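Local atomic coordinates of D-threo-3-hydroxyaspartate dehydratase (Delftia, PDB entry 3WQC), a protein that uses pyridoxal 5'-phosphate and a divalent metal ion to deaminate D-threo-3-hydroxyaspartate to oxaloacetate and ammonia, and also dehydrates related 3-hydroxyaspartates and D-serine. Residues 47-52 with 71-76; 90-95 with 116-121; 97-102 with 125-130; 140-145 with 178-183; 222-227 with 240-245. All blocks are in the same frame, centred on the assembly; numbering follows the deposited sequence.

Contact 1 of 5, residues 47-52 with 71-76; sequences RLRPHV and GITVST. With PLP (pyridoxal-5'-phosphate), chain J.
In the TIM barrel of the alanine racemase type, residues 47-52 and 71-76 carry two successive strands, joined by a single bridge between His51 and Thr73, toward the cofactor. Thr73 is the pivot: directed at residues 47-52, it crosses both Arg49 and His51 at about a right angle. Its CG2, anti to the backbone N, lies over one face of the imidazole, and Thr73 CB makes a CH-pi contact 3.8 Å from the centroid of the His51 ring. Thr73 OG1 turns toward Arg49 and gives a weak hydrogen bond to Arg49 O; threonine suits the place because one branch is apolar and the other polar. His51, with CG anti to the backbone N, brings CD2 to 3.4 Å from PLP C4. Its ND1 is bonded to the backbone N of Lys53, the probable cofactor lysine, not attached here, which helps fix the ring's rotation. Arg49 bends at chi3 (-74°), so that NH1 meets Ile72 O at 3.1 Å, in the guanidinium plane but above that of the carbonyl. Salt bridges to Asp90 and Glu242 probably balance its charge. Glycine suits position 71, since phi is positive and a CB would strike Arg49 NH1. The backbones join through Thr73 N to Pro50 O (2.8 Å) and Val52 N to Thr73 O (3.0 Å). Val52 and Val74 lie side by side, Val52 CG2 touching Val74 CG1 at 3.7 Å.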
# COMPACT_ATOMS: atom_id res chain seq x y z
N ARG B 47 30.75 5.03 -8.64
CA ARG B 47 29.67 4.49 -9.47
C ARG B 47 28.34 4.80 -8.74
O ARG B 47 28.29 4.94 -7.48
CB ARG B 47 29.79 3.00 -9.62
CG ARG B 47 31.03 2.69 -10.44
CD ARG B 47 30.90 1.31 -10.96
NE ARG B 47 31.24 0.31 -10.00
CZ ARG B 47 32.51 -0.13 -9.83
NH1 ARG B 47 33.48 0.44 -10.51
NH2 ARG B 47 32.84 -1.09 -8.95
N LEU B 48 27.27 4.91 -9.54
CA LEU B 48 25.89 4.99 -8.94
C LEU B 48 25.21 3.73 -9.33
O LEU B 48 25.12 3.35 -10.51
CB LEU B 48 25.10 6.17 -9.62
CG LEU B 48 23.67 6.30 -9.15
CD1 LEU B 48 23.52 6.56 -7.66
CD2 LEU B 48 22.94 7.40 -9.91
N ARG B 49 24.74 2.99 -8.29
CA ARG B 49 23.99 1.70 -8.50
C ARG B 49 22.58 2.02 -7.96
O ARG B 49 22.27 1.84 -6.74
CB ARG B 49 24.60 0.57 -7.66
CG ARG B 49 23.86 -0.75 -7.94
CD ARG B 49 24.23 -1.85 -6.90
NE ARG B 49 25.58 -2.36 -7.17
CZ ARG B 49 25.88 -3.25 -8.12
NH1 ARG B 49 24.89 -3.82 -8.85
NH2 ARG B 49 27.18 -3.58 -8.34
N PRO B 50 21.67 2.51 -8.83
CA PRO B 50 20.34 2.97 -8.35
C PRO B 50 19.58 1.80 -7.76
O PRO B 50 19.64 0.63 -8.24
CB PRO B 50 19.64 3.47 -9.65
CG PRO B 50 20.43 2.90 -10.82
CD PRO B 50 21.88 2.68 -10.27
N HIS B 51 18.82 2.15 -6.75
CA HIS B 51 17.89 1.15 -6.13
C HIS B 51 16.54 1.25 -6.80
O HIS B 51 15.86 2.27 -6.67
CB HIS B 51 17.79 1.42 -4.60
CG HIS B 51 17.43 0.15 -3.90
ND1 HIS B 51 16.39 -0.67 -4.36
CD2 HIS B 51 18.00 -0.50 -2.79
CE1 HIS B 51 16.37 -1.79 -3.62
NE2 HIS B 51 17.32 -1.66 -2.62
N VAL B 52 16.16 0.20 -7.53
CA VAL B 52 14.91 0.23 -8.30
C VAL B 52 13.71 -0.10 -7.43
O VAL B 52 12.61 -0.12 -7.98
CB VAL B 52 14.98 -0.73 -9.54
CG1 VAL B 52 16.09 -0.24 -10.48
CG2 VAL B 52 15.15 -2.21 -9.15
N GLY B 71 24.82 -0.92 -13.06
CA GLY B 71 24.10 -1.96 -12.34
C GLY B 71 22.89 -1.37 -11.59
O GLY B 71 22.63 -0.15 -11.62
N ILE B 72 22.21 -2.26 -10.85
CA ILE B 72 21.11 -1.82 -10.03
C ILE B 72 21.17 -2.56 -8.68
O ILE B 72 21.83 -3.61 -8.54
CB ILE B 72 19.72 -2.14 -10.69
CG1 ILE B 72 19.49 -3.67 -10.87
CG2 ILE B 72 19.56 -1.36 -12.02
CD1 ILE B 72 18.13 -4.03 -11.48
N THR B 73 20.36 -2.04 -7.76
CA THR B 73 20.08 -2.71 -6.49
C THR B 73 18.61 -3.05 -6.50
O THR B 73 17.76 -2.24 -6.97
CB THR B 73 20.31 -1.76 -5.28
OG1 THR B 73 21.59 -1.08 -5.44
CG2 THR B 73 20.38 -2.55 -3.98
N VAL B 74 18.27 -4.25 -6.00
CA VAL B 74 16.87 -4.68 -5.97
C VAL B 74 16.55 -5.08 -4.51
O VAL B 74 17.42 -5.46 -3.71
CB VAL B 74 16.55 -5.89 -6.89
CG1 VAL B 74 16.79 -5.42 -8.34
CG2 VAL B 74 17.38 -7.13 -6.57
N SER B 75 15.24 -5.02 -4.18
CA SER B 75 14.74 -5.36 -2.83
C SER B 75 14.11 -6.75 -2.77
O SER B 75 13.73 -7.16 -1.66
CB SER B 75 13.78 -4.32 -2.30
OG SER B 75 12.52 -4.36 -2.99
N THR B 76 13.95 -7.44 -3.90
CA THR B 76 13.31 -8.75 -3.98
C THR B 76 13.92 -9.53 -5.14
O THR B 76 14.39 -8.88 -6.10
CB THR B 76 11.79 -8.66 -4.23
OG1 THR B 76 11.53 -8.00 -5.50
CG2 THR B 76 11.05 -7.90 -3.12
N1 PLP J . 20.26 0.69 -0.02
C2 PLP J . 19.41 -0.16 0.61
C2A PLP J . 19.93 -1.43 1.25
C3 PLP J . 18.01 0.15 0.63
O3 PLP J . 17.18 -0.70 1.22
C4 PLP J . 17.57 1.38 0.01
C4A PLP J . 16.18 1.67 0.00
C5 PLP J . 18.54 2.21 -0.63
C6 PLP J . 19.89 1.86 -0.55
C5A PLP J . 18.14 3.51 -1.28
O4P PLP J . 17.69 4.47 -0.22
P PLP J . 16.85 5.74 -0.71
O1P PLP J . 17.65 6.27 -1.84
O2P PLP J . 16.88 6.64 0.48
O3P PLP J . 15.52 5.31 -1.17

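Contact 2 of 5, residues 90-95 with 116-121; sequences DILYAV and KLIVDS
Strands 90-93 and 114-119 are parallel neighbours joined through helix 102-110 in a beta-alpha-beta crossover. Two straight backbone hydrogen bonds grip Lys116: its N gives to Ile91 O (2.8 Å), and its O takes Tyr93 N (2.9 Å). At the inverse gamma turn centred on Ala94 direct backbone bonding gives way to a water, which accepts from Ile118 N and donates to Tyr93 O and Val95 O. The apolar contacts rest on branched chains: Leu92 CD1 reaches Ile118 CG2 at 3.8 Å, Ile118 CD1 packs on the backbone of Ala94 and Val95, and Leu117 CD2 meets the edge of the Tyr93 ring. The ionic contact is a salt bridge. Lys116 bends at chi2 and chi3, so NZ arrives 2.8 Å from Asp90 OD1, above the carboxylate plane. A leucine here would lose that amine and would probably leave Asp114 without this partner and Asp90 more reliant on Arg49. Because Asp90 OD1 also pairs with Arg49, two cations flank it and would probably keep it ionised.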
# COMPACT_ATOMS: atom_id res chain seq x y z
N ASP B 90 23.90 -6.80 -13.99
CA ASP B 90 24.67 -6.50 -12.75
C ASP B 90 23.69 -6.08 -11.67
O ASP B 90 23.21 -4.93 -11.59
CB ASP B 90 25.61 -5.37 -13.11
CG ASP B 90 26.46 -4.87 -11.96
OD1 ASP B 90 26.29 -5.37 -10.76
OD2 ASP B 90 27.27 -3.87 -12.13
N ILE B 91 23.31 -7.07 -10.83
CA ILE B 91 22.17 -6.85 -9.90
C ILE B 91 22.60 -7.24 -8.49
O ILE B 91 23.11 -8.37 -8.25
CB ILE B 91 20.96 -7.73 -10.31
CG1 ILE B 91 20.48 -7.36 -11.71
CG2 ILE B 91 19.79 -7.55 -9.27
CD1 ILE B 91 19.21 -8.09 -12.17
N LEU B 92 22.40 -6.33 -7.55
CA LEU B 92 22.66 -6.59 -6.11
C LEU B 92 21.35 -6.75 -5.39
O LEU B 92 20.53 -5.79 -5.41
CB LEU B 92 23.40 -5.35 -5.55
CG LEU B 92 23.59 -5.30 -4.01
CD1 LEU B 92 24.52 -6.46 -3.55
CD2 LEU B 92 24.13 -3.90 -3.60
N TYR B 93 21.13 -7.89 -4.75
CA TYR B 93 19.91 -8.12 -3.98
C TYR B 93 20.21 -7.75 -2.54
O TYR B 93 20.87 -8.49 -1.79
CB TYR B 93 19.49 -9.59 -4.12
CG TYR B 93 18.36 -9.95 -3.19
CD1 TYR B 93 17.27 -9.10 -2.88
CD2 TYR B 93 18.40 -11.23 -2.59
CE1 TYR B 93 16.24 -9.52 -1.99
CE2 TYR B 93 17.37 -11.67 -1.75
CZ TYR B 93 16.31 -10.81 -1.45
OH TYR B 93 15.32 -11.20 -0.57
N ALA B 94 19.82 -6.51 -2.15
CA ALA B 94 20.32 -5.89 -0.89
C ALA B 94 19.34 -6.13 0.26
O ALA B 94 18.95 -5.17 0.97
CB ALA B 94 20.63 -4.39 -1.10
N VAL B 95 18.99 -7.40 0.48
CA VAL B 95 18.21 -7.78 1.68
C VAL B 95 18.91 -9.07 2.17
O VAL B 95 19.16 -9.95 1.36
CB VAL B 95 16.71 -8.10 1.36
CG1 VAL B 95 15.97 -8.60 2.59
CG2 VAL B 95 16.04 -6.81 0.82
N LYS B 116 24.38 -10.58 -7.01
CA LYS B 116 25.14 -10.54 -5.73
C LYS B 116 24.16 -10.63 -4.58
O LYS B 116 23.05 -10.02 -4.63
CB LYS B 116 25.90 -9.20 -5.60
CG LYS B 116 27.17 -9.12 -6.43
CD LYS B 116 27.11 -9.10 -7.81
CE LYS B 116 26.66 -7.70 -8.28
NZ LYS B 116 27.19 -7.84 -9.73
N LEU B 117 24.52 -11.38 -3.55
CA LEU B 117 23.69 -11.56 -2.33
C LEU B 117 24.40 -10.89 -1.15
O LEU B 117 25.62 -10.63 -1.25
CB LEU B 117 23.53 -13.09 -2.03
CG LEU B 117 23.05 -13.90 -3.22
CD1 LEU B 117 22.96 -15.38 -2.84
CD2 LEU B 117 21.61 -13.38 -3.64
N ILE B 118 23.68 -10.68 -0.05
CA ILE B 118 24.29 -10.06 1.12
C ILE B 118 23.95 -10.90 2.34
O ILE B 118 22.89 -11.54 2.43
CB ILE B 118 23.86 -8.58 1.30
CG1 ILE B 118 22.43 -8.43 1.82
CG2 ILE B 118 24.09 -7.80 -0.02
CD1 ILE B 118 22.10 -6.96 2.18
N VAL B 119 24.86 -10.88 3.33
CA VAL B 119 24.62 -11.56 4.62
C VAL B 119 25.17 -10.67 5.73
O VAL B 119 26.05 -9.82 5.51
CB VAL B 119 25.27 -12.98 4.74
CG1 VAL B 119 24.70 -13.89 3.65
CG2 VAL B 119 26.79 -12.93 4.68
N ASP B 120 24.79 -11.01 6.97
CA ASP B 120 25.33 -10.36 8.18
C ASP B 120 25.51 -11.33 9.34
O ASP B 120 25.64 -10.87 10.50
CB ASP B 120 24.54 -9.13 8.60
CG ASP B 120 23.18 -9.45 9.11
OD1 ASP B 120 22.76 -10.63 9.16
OD2 ASP B 120 22.46 -8.49 9.54
N SER B 121 25.58 -12.65 9.02
CA SER B 121 25.68 -13.62 10.07
C SER B 121 26.52 -14.81 9.58
O SER B 121 26.56 -15.10 8.39
CB SER B 121 24.29 -14.09 10.55
OG SER B 121 23.62 -14.81 9.51
O HOH W 1 20.90 -11.04 -0.51

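Contact 3 of 5, residues 97-102 with 125-130; sequences MAPHRL and AQAIAA
A 3-10 turn at residues 99-101 swings the chain from the end of its barrel strand into helix 102-110 and brings Pro99 CA to 6.2 Å from Ala127 CA on helix 122-135. The turn holds itself by Arg101 N to Ala98 O and Leu102 N to Pro99 O, and no hydrogen bond crosses to the helix. Ile128 is the side chain shared by its neighbours. With CG1 anti to the carbonyl carbon and chi2 at 179°, it stretches out so that CD1 meets the near part of Met97, 4.2 Å from Met97 CB. Leu102 crosses Ile128 at about a right angle and straddles the helix surface with its two methyls: CD2 touches Ile128 CG1 at 3.9 Å, while CD1 lies against the backbone, 3.8 Å from Ala127 O. Alanine suits position 127 because its single methyl lets the proline ring come close, Pro99 CG standing 3.8 Å from Ala127 CB. Beneath, Leu117 and Val119 of the barrel strand and Phe139 extend the greasy patch. The other side of the turn faces the second subunit, where Arg101 pairs with Asp19 and Asp287 of that chain. Between turn and helix, then, the joint is made by apolar side chains, with no hydrogen bond across it: it depends on excluding water and on complementary shape, whereas the charged end of Arg101 is bound to the neighbouring subunit.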
# COMPACT_ATOMS: atom_id res chain seq x y z
N MET B 97 20.15 -12.47 2.94
CA MET B 97 19.69 -13.61 2.13
C MET B 97 19.00 -14.66 3.00
O MET B 97 19.60 -15.13 4.03
CB MET B 97 20.89 -14.22 1.41
CG MET B 97 20.49 -15.37 0.51
SD MET B 97 19.32 -14.81 -0.79
CE MET B 97 19.14 -16.38 -1.66
N ALA B 98 17.79 -15.14 2.60
CA ALA B 98 17.15 -16.24 3.24
C ALA B 98 17.62 -17.53 2.58
O ALA B 98 17.57 -17.64 1.33
CB ALA B 98 15.65 -16.12 3.03
N PRO B 99 18.08 -18.52 3.36
CA PRO B 99 18.51 -19.77 2.73
C PRO B 99 17.51 -20.39 1.78
O PRO B 99 17.91 -20.96 0.73
CB PRO B 99 18.79 -20.66 3.98
CG PRO B 99 19.27 -19.65 5.03
CD PRO B 99 18.33 -18.44 4.83
N HIS B 100 16.20 -20.29 2.08
CA HIS B 100 15.24 -20.98 1.18
C HIS B 100 15.14 -20.36 -0.20
O HIS B 100 14.61 -21.03 -1.12
CB HIS B 100 13.85 -21.06 1.82
CG HIS B 100 13.06 -19.79 1.79
ND1 HIS B 100 13.12 -18.82 2.77
CD2 HIS B 100 12.20 -19.34 0.80
CE1 HIS B 100 12.29 -17.78 2.40
NE2 HIS B 100 11.72 -18.12 1.17
N ARG B 101 15.66 -19.12 -0.37
CA ARG B 101 15.69 -18.48 -1.67
C ARG B 101 16.93 -18.84 -2.48
O ARG B 101 17.09 -18.35 -3.61
CB ARG B 101 15.57 -16.96 -1.53
CG ARG B 101 14.09 -16.57 -1.30
CD ARG B 101 13.85 -15.06 -1.36
NE ARG B 101 14.08 -14.37 -0.08
CZ ARG B 101 13.14 -14.24 0.87
NH1 ARG B 101 11.90 -14.78 0.71
NH2 ARG B 101 13.43 -13.51 1.95
N LEU B 102 17.83 -19.69 -1.92
CA LEU B 102 19.07 -19.98 -2.67
C LEU B 102 18.85 -20.66 -4.06
O LEU B 102 19.53 -20.33 -5.00
CB LEU B 102 20.04 -20.79 -1.79
CG LEU B 102 20.78 -19.85 -0.80
CD1 LEU B 102 21.40 -20.68 0.32
CD2 LEU B 102 21.90 -19.05 -1.54
N ALA B 125 26.08 -17.15 6.09
CA ALA B 125 27.26 -17.43 5.27
C ALA B 125 27.45 -18.93 5.11
O ALA B 125 27.82 -19.40 4.05
CB ALA B 125 28.49 -16.73 5.90
N GLN B 126 27.28 -19.68 6.21
CA GLN B 126 27.46 -21.12 6.15
C GLN B 126 26.39 -21.71 5.20
O GLN B 126 26.73 -22.65 4.45
CB GLN B 126 27.24 -21.76 7.52
CG GLN B 126 28.40 -21.48 8.49
CD GLN B 126 28.21 -22.13 9.83
OE1 GLN B 126 27.10 -22.61 10.17
NE2 GLN B 126 29.26 -22.16 10.66
N ALA B 127 25.15 -21.20 5.23
CA ALA B 127 24.11 -21.79 4.36
C ALA B 127 24.45 -21.58 2.89
O ALA B 127 24.29 -22.47 2.03
CB ALA B 127 22.75 -21.15 4.68
N ILE B 128 24.88 -20.35 2.56
CA ILE B 128 25.26 -20.05 1.16
C ILE B 128 26.45 -20.92 0.74
O ILE B 128 26.41 -21.51 -0.36
CB ILE B 128 25.57 -18.58 0.95
CG1 ILE B 128 24.33 -17.69 1.24
CG2 ILE B 128 26.05 -18.34 -0.50
CD1 ILE B 128 24.55 -16.18 1.07
N ALA B 129 27.50 -20.99 1.57
CA ALA B 129 28.71 -21.72 1.14
C ALA B 129 28.35 -23.20 1.01
O ALA B 129 28.85 -23.85 0.08
CB ALA B 129 29.77 -21.48 2.21
N ALA B 130 27.55 -23.78 1.91
CA ALA B 130 27.24 -25.22 1.78
C ALA B 130 26.42 -25.47 0.51
O ALA B 130 26.69 -26.44 -0.23
CB ALA B 130 26.49 -25.68 2.99

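Contact 4 of 5, residues 140-145 with 178-183; sequences EVWIEI and GVLTHA. With PLP (pyridoxal-5'-phosphate), chain J.
Two adjacent parallel strands of the TIM barrel, 140-146 and 175-180, bond backbone to backbone over most of their contact, but at the cofactor end a hydroxyl and a water take over. In the tightly packed part, Ile143 N bonds to Gly178 O, Leu180 N to Ile143 O (3.1 Å) and Ile145 N to Leu180 O (2.8 Å). Trp142 lies over Gly178, whose CA forms a CH-pi contact 4.2 Å from the centroid of the five-membered ring; the backbone angles at position 178 call for glycine in any case. Glu140 OE1 accepts from Trp142 NE1 at 2.8 Å, in the ring plane, and so holds the indole turned. Ile145 CG1 packs on Val179 CB.

At the cofactor end, Thr181 OG1 donates to Ile145 O (2.7 Å), and a water near Ile145 O and Glu144 OE1 accepts His182 N. His182 then turns its ring beneath the pyridine, its ND1 tied to Gly226 O. PLP C3 sits 3.8 Å above the His182 ring plane, over its centre.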
# COMPACT_ATOMS: atom_id res chain seq x y z
N GLU B 140 28.58 -14.81 -5.31
CA GLU B 140 29.24 -13.59 -4.85
C GLU B 140 28.40 -13.06 -3.70
O GLU B 140 27.15 -12.85 -3.86
CB GLU B 140 29.32 -12.56 -5.98
CG GLU B 140 30.03 -11.31 -5.45
CD GLU B 140 30.38 -10.33 -6.53
OE1 GLU B 140 30.72 -9.15 -6.13
OE2 GLU B 140 30.44 -10.67 -7.76
N VAL B 141 29.02 -12.78 -2.56
CA VAL B 141 28.33 -12.39 -1.36
C VAL B 141 29.06 -11.19 -0.79
O VAL B 141 30.31 -11.18 -0.71
CB VAL B 141 28.28 -13.53 -0.32
CG1 VAL B 141 27.45 -13.12 0.91
CG2 VAL B 141 27.73 -14.82 -0.94
N TRP B 142 28.28 -10.16 -0.42
CA TRP B 142 28.82 -9.00 0.29
C TRP B 142 28.37 -9.05 1.71
O TRP B 142 27.30 -9.61 2.03
CB TRP B 142 28.35 -7.69 -0.33
CG TRP B 142 28.77 -7.53 -1.77
CD1 TRP B 142 29.42 -8.40 -2.66
CD2 TRP B 142 28.48 -6.33 -2.56
NE1 TRP B 142 29.52 -7.83 -3.91
CE2 TRP B 142 28.95 -6.57 -3.90
CE3 TRP B 142 27.81 -5.12 -2.26
CZ2 TRP B 142 28.79 -5.60 -4.94
CZ3 TRP B 142 27.63 -4.16 -3.29
CH2 TRP B 142 28.12 -4.41 -4.61
N ILE B 143 29.13 -8.41 2.61
CA ILE B 143 28.76 -8.43 4.05
C ILE B 143 28.10 -7.10 4.36
O ILE B 143 28.68 -6.00 4.09
CB ILE B 143 29.98 -8.68 4.95
CG1 ILE B 143 30.63 -10.05 4.55
CG2 ILE B 143 29.53 -8.59 6.43
CD1 ILE B 143 31.97 -10.30 5.27
N GLU B 144 26.91 -7.14 4.91
CA GLU B 144 26.21 -5.90 5.30
C GLU B 144 26.73 -5.34 6.64
O GLU B 144 26.88 -6.13 7.59
CB GLU B 144 24.68 -6.14 5.37
CG GLU B 144 23.89 -4.81 5.57
CD GLU B 144 22.41 -4.91 5.38
OE1 GLU B 144 21.82 -3.80 5.23
OE2 GLU B 144 21.86 -6.04 5.43
N ILE B 145 26.99 -4.02 6.69
CA ILE B 145 27.60 -3.36 7.83
C ILE B 145 26.52 -2.44 8.43
O ILE B 145 25.82 -1.71 7.71
CB ILE B 145 28.82 -2.55 7.38
CG1 ILE B 145 29.81 -3.45 6.61
CG2 ILE B 145 29.47 -1.89 8.63
CD1 ILE B 145 30.28 -4.69 7.37
N GLY B 178 32.61 -7.78 -1.29
CA GLY B 178 32.54 -6.41 -0.84
C GLY B 178 31.80 -6.31 0.47
O GLY B 178 31.36 -7.30 1.07
N VAL B 179 31.63 -5.03 0.91
CA VAL B 179 30.80 -4.67 2.06
C VAL B 179 29.83 -3.60 1.61
O VAL B 179 30.11 -2.81 0.68
CB VAL B 179 31.62 -4.11 3.27
CG1 VAL B 179 32.36 -5.29 3.92
CG2 VAL B 179 32.64 -3.02 2.85
N LEU B 180 28.66 -3.51 2.28
CA LEU B 180 27.74 -2.45 1.96
C LEU B 180 27.09 -1.96 3.26
O LEU B 180 26.96 -2.76 4.23
CB LEU B 180 26.63 -2.87 0.95
CG LEU B 180 25.51 -3.78 1.49
CD1 LEU B 180 24.30 -3.74 0.51
CD2 LEU B 180 25.96 -5.26 1.68
N THR B 181 26.59 -0.72 3.25
CA THR B 181 25.86 -0.21 4.39
C THR B 181 24.77 0.71 3.85
O THR B 181 24.96 1.28 2.73
CB THR B 181 26.78 0.57 5.40
OG1 THR B 181 25.98 0.77 6.59
CG2 THR B 181 27.25 1.87 4.84
N HIS B 182 23.68 0.86 4.61
CA HIS B 182 22.64 1.82 4.28
C HIS B 182 22.35 2.62 5.47
O HIS B 182 21.80 2.07 6.51
CB HIS B 182 21.40 1.00 3.88
CG HIS B 182 20.13 1.79 3.71
ND1 HIS B 182 19.95 2.84 2.77
CD2 HIS B 182 18.90 1.68 4.40
CE1 HIS B 182 18.62 3.27 2.88
NE2 HIS B 182 18.03 2.62 3.85
N ALA B 183 22.66 3.94 5.45
CA ALA B 183 22.46 4.73 6.68
C ALA B 183 21.03 5.28 6.72
O ALA B 183 20.80 6.49 6.52
CB ALA B 183 23.53 5.81 6.83
N1 PLP J . 20.26 0.69 -0.02
C2 PLP J . 19.41 -0.16 0.61
C2A PLP J . 19.93 -1.43 1.25
C3 PLP J . 18.01 0.15 0.63
O3 PLP J . 17.18 -0.70 1.22
C4 PLP J . 17.57 1.38 0.01
C4A PLP J . 16.18 1.67 0.00
C5 PLP J . 18.54 2.21 -0.63
C6 PLP J . 19.89 1.86 -0.55
C5A PLP J . 18.14 3.51 -1.28
O4P PLP J . 17.69 4.47 -0.22
P PLP J . 16.85 5.74 -0.71
O1P PLP J . 17.65 6.27 -1.84
O2P PLP J . 16.88 6.64 0.48
O3P PLP J . 15.52 5.31 -1.17
O HOH W 2 23.22 -1.33 6.42

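Contact 5 of 5, residues 222-227 with 240-245. With PLP (pyridoxal-5'-phosphate), chain J.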
# COMPACT_ATOMS: atom_id res chain seq x y z
N VAL B 222 34.66 -4.23 -3.30
CA VAL B 222 33.62 -3.20 -3.39
C VAL B 222 33.30 -2.67 -2.00
O VAL B 222 33.19 -3.41 -0.99
CB VAL B 222 32.31 -3.78 -3.99
CG1 VAL B 222 31.12 -2.80 -3.77
CG2 VAL B 222 32.56 -4.16 -5.44
N VAL B 223 33.15 -1.35 -1.92
CA VAL B 223 32.65 -0.65 -0.71
C VAL B 223 31.45 0.10 -1.23
O VAL B 223 31.60 1.07 -2.00
CB VAL B 223 33.67 0.25 -0.04
CG1 VAL B 223 33.10 1.03 1.13
CG2 VAL B 223 34.86 -0.60 0.36
N SER B 224 30.22 -0.20 -0.76
CA SER B 224 28.95 0.37 -1.30
C SER B 224 28.24 1.02 -0.16
O SER B 224 27.92 0.36 0.89
CB SER B 224 28.19 -0.83 -1.87
OG SER B 224 26.95 -0.39 -2.40
N VAL B 225 27.88 2.30 -0.31
CA VAL B 225 27.10 3.02 0.74
C VAL B 225 25.85 3.59 0.14
O VAL B 225 25.78 3.71 -1.09
CB VAL B 225 27.93 4.18 1.42
CG1 VAL B 225 29.27 3.61 1.94
CG2 VAL B 225 28.22 5.31 0.39
N GLY B 226 24.93 4.03 0.97
CA GLY B 226 23.98 5.06 0.48
C GLY B 226 22.59 5.01 1.02
O GLY B 226 22.04 3.95 1.26
N SER B 227 22.01 6.20 1.05
CA SER B 227 20.59 6.47 1.11
C SER B 227 20.52 7.76 0.27
O SER B 227 21.55 8.43 0.06
CB SER B 227 20.11 6.71 2.55
OG SER B 227 20.73 7.88 3.10
N VAL B 240 35.18 4.62 -1.06
CA VAL B 240 33.89 4.06 -1.49
C VAL B 240 33.92 3.77 -2.98
O VAL B 240 34.46 4.66 -3.78
CB VAL B 240 32.73 5.08 -1.19
CG1 VAL B 240 31.37 4.68 -1.85
CG2 VAL B 240 32.62 5.25 0.31
N THR B 241 33.38 2.65 -3.45
CA THR B 241 33.43 2.31 -4.93
C THR B 241 32.10 2.72 -5.56
O THR B 241 32.05 3.03 -6.72
CB THR B 241 33.81 0.89 -5.29
OG1 THR B 241 32.92 0.09 -4.69
CG2 THR B 241 34.90 0.42 -4.44
N GLU B 242 30.98 2.60 -4.84
CA GLU B 242 29.65 2.89 -5.44
C GLU B 242 28.77 3.45 -4.34
O GLU B 242 28.87 3.14 -3.14
CB GLU B 242 29.05 1.68 -6.08
CG GLU B 242 28.74 0.62 -5.04
CD GLU B 242 27.99 -0.60 -5.65
OE1 GLU B 242 27.03 -1.09 -4.97
OE2 GLU B 242 28.31 -1.12 -6.76
N VAL B 243 27.78 4.22 -4.80
CA VAL B 243 26.69 4.69 -3.96
C VAL B 243 25.38 4.14 -4.52
O VAL B 243 25.17 4.11 -5.73
CB VAL B 243 26.66 6.23 -3.97
CG1 VAL B 243 25.40 6.85 -3.36
CG2 VAL B 243 27.90 6.75 -3.25
N ARG B 244 24.50 3.74 -3.59
CA ARG B 244 23.15 3.26 -3.93
C ARG B 244 22.15 4.34 -3.46
O ARG B 244 22.17 4.78 -2.29
CB ARG B 244 22.86 1.95 -3.12
CG ARG B 244 23.96 0.90 -3.42
CD ARG B 244 23.60 -0.47 -2.76
NE ARG B 244 23.04 -0.26 -1.41
CZ ARG B 244 23.72 0.19 -0.34
NH1 ARG B 244 25.07 0.22 -0.36
NH2 ARG B 244 23.07 0.58 0.76
N ALA B 245 21.25 4.71 -4.35
CA ALA B 245 20.17 5.67 -3.96
C ALA B 245 19.01 5.33 -4.89
O ALA B 245 19.22 4.85 -6.02
CB ALA B 245 20.59 7.12 -4.26
N1 PLP J . 20.26 0.69 -0.02
C2 PLP J . 19.41 -0.16 0.61
C2A PLP J . 19.93 -1.43 1.25
C3 PLP J . 18.01 0.15 0.63
O3 PLP J . 17.18 -0.70 1.22
C4 PLP J . 17.57 1.38 0.01
C4A PLP J . 16.18 1.67 0.00
C5 PLP J . 18.54 2.21 -0.63
C6 PLP J . 19.89 1.86 -0.55
C5A PLP J . 18.14 3.51 -1.28
O4P PLP J . 17.69 4.47 -0.22
P PLP J . 16.85 5.74 -0.71
O1P PLP J . 17.65 6.27 -1.84
O2P PLP J . 16.88 6.64 0.48
O3P PLP J . 15.52 5.31 -1.17
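The guanidinium of Arg244 has Val225 O over one face, while Ser224 OG and PLP N1 lie at its edge. Arg244 NH2 donates to N1 at 2.9 Å and NE adds a weak bond, so N1 of PLP is probably unprotonated, as in alanine racemase. On the far side, Arg244 NH1 gives to Ser224 OG (2.8 Å), and that hydroxyl donates to the anti lone pair of Glu242 OE1 (2.7 Å). A leucine in place of Arg244 would lose the NE, NH1 and NH2 donors and would probably let the pyridine shift. Serine fits position 224 because one small group both accepts and donates. Strands 222-225 and 242-243 are the parallel pair of a beta-alpha-beta unit, with helix 228-233 between, in the TIM barrel. Val225 N bonds to Glu242 O and Arg244 N to Val225 O (2.8 Å), while Val223 O accepts both Thr241 N and Glu242 N. On the sheet face that carries Val225 and Val243, Val225 CG2 touches Val240 CG1 and Val243 CG2, each at 3.9 Å. Only glycine suits position 226, because a CB there would run into Arg244 O.

Overall arrangement
All five contacts belong to one parallel barrel of the alanine racemase N-terminal type. Contacts 2, 4 and 5 join neighbouring strands, and contact 1 bridges the loop after strand 47-48 to strand 72-74, while strand 47-48 also pairs with 242-243. Contacts 2 and 4 are closest, with centres 7 Å apart; contacts 3 and 5, 24 Å apart, do not touch. Along the chain contacts 1, 2, 4 and 5 follow in series, whereas contacts 2 and 3 interleave, contact 3 lying outside strand 114-119. Contacts 1, 4 and 5 converge on PLP, and Ala94 of contact 2 also reaches it; contacts 1, 2 and 3 touch the second subunit, so this side of the barrel lies against it.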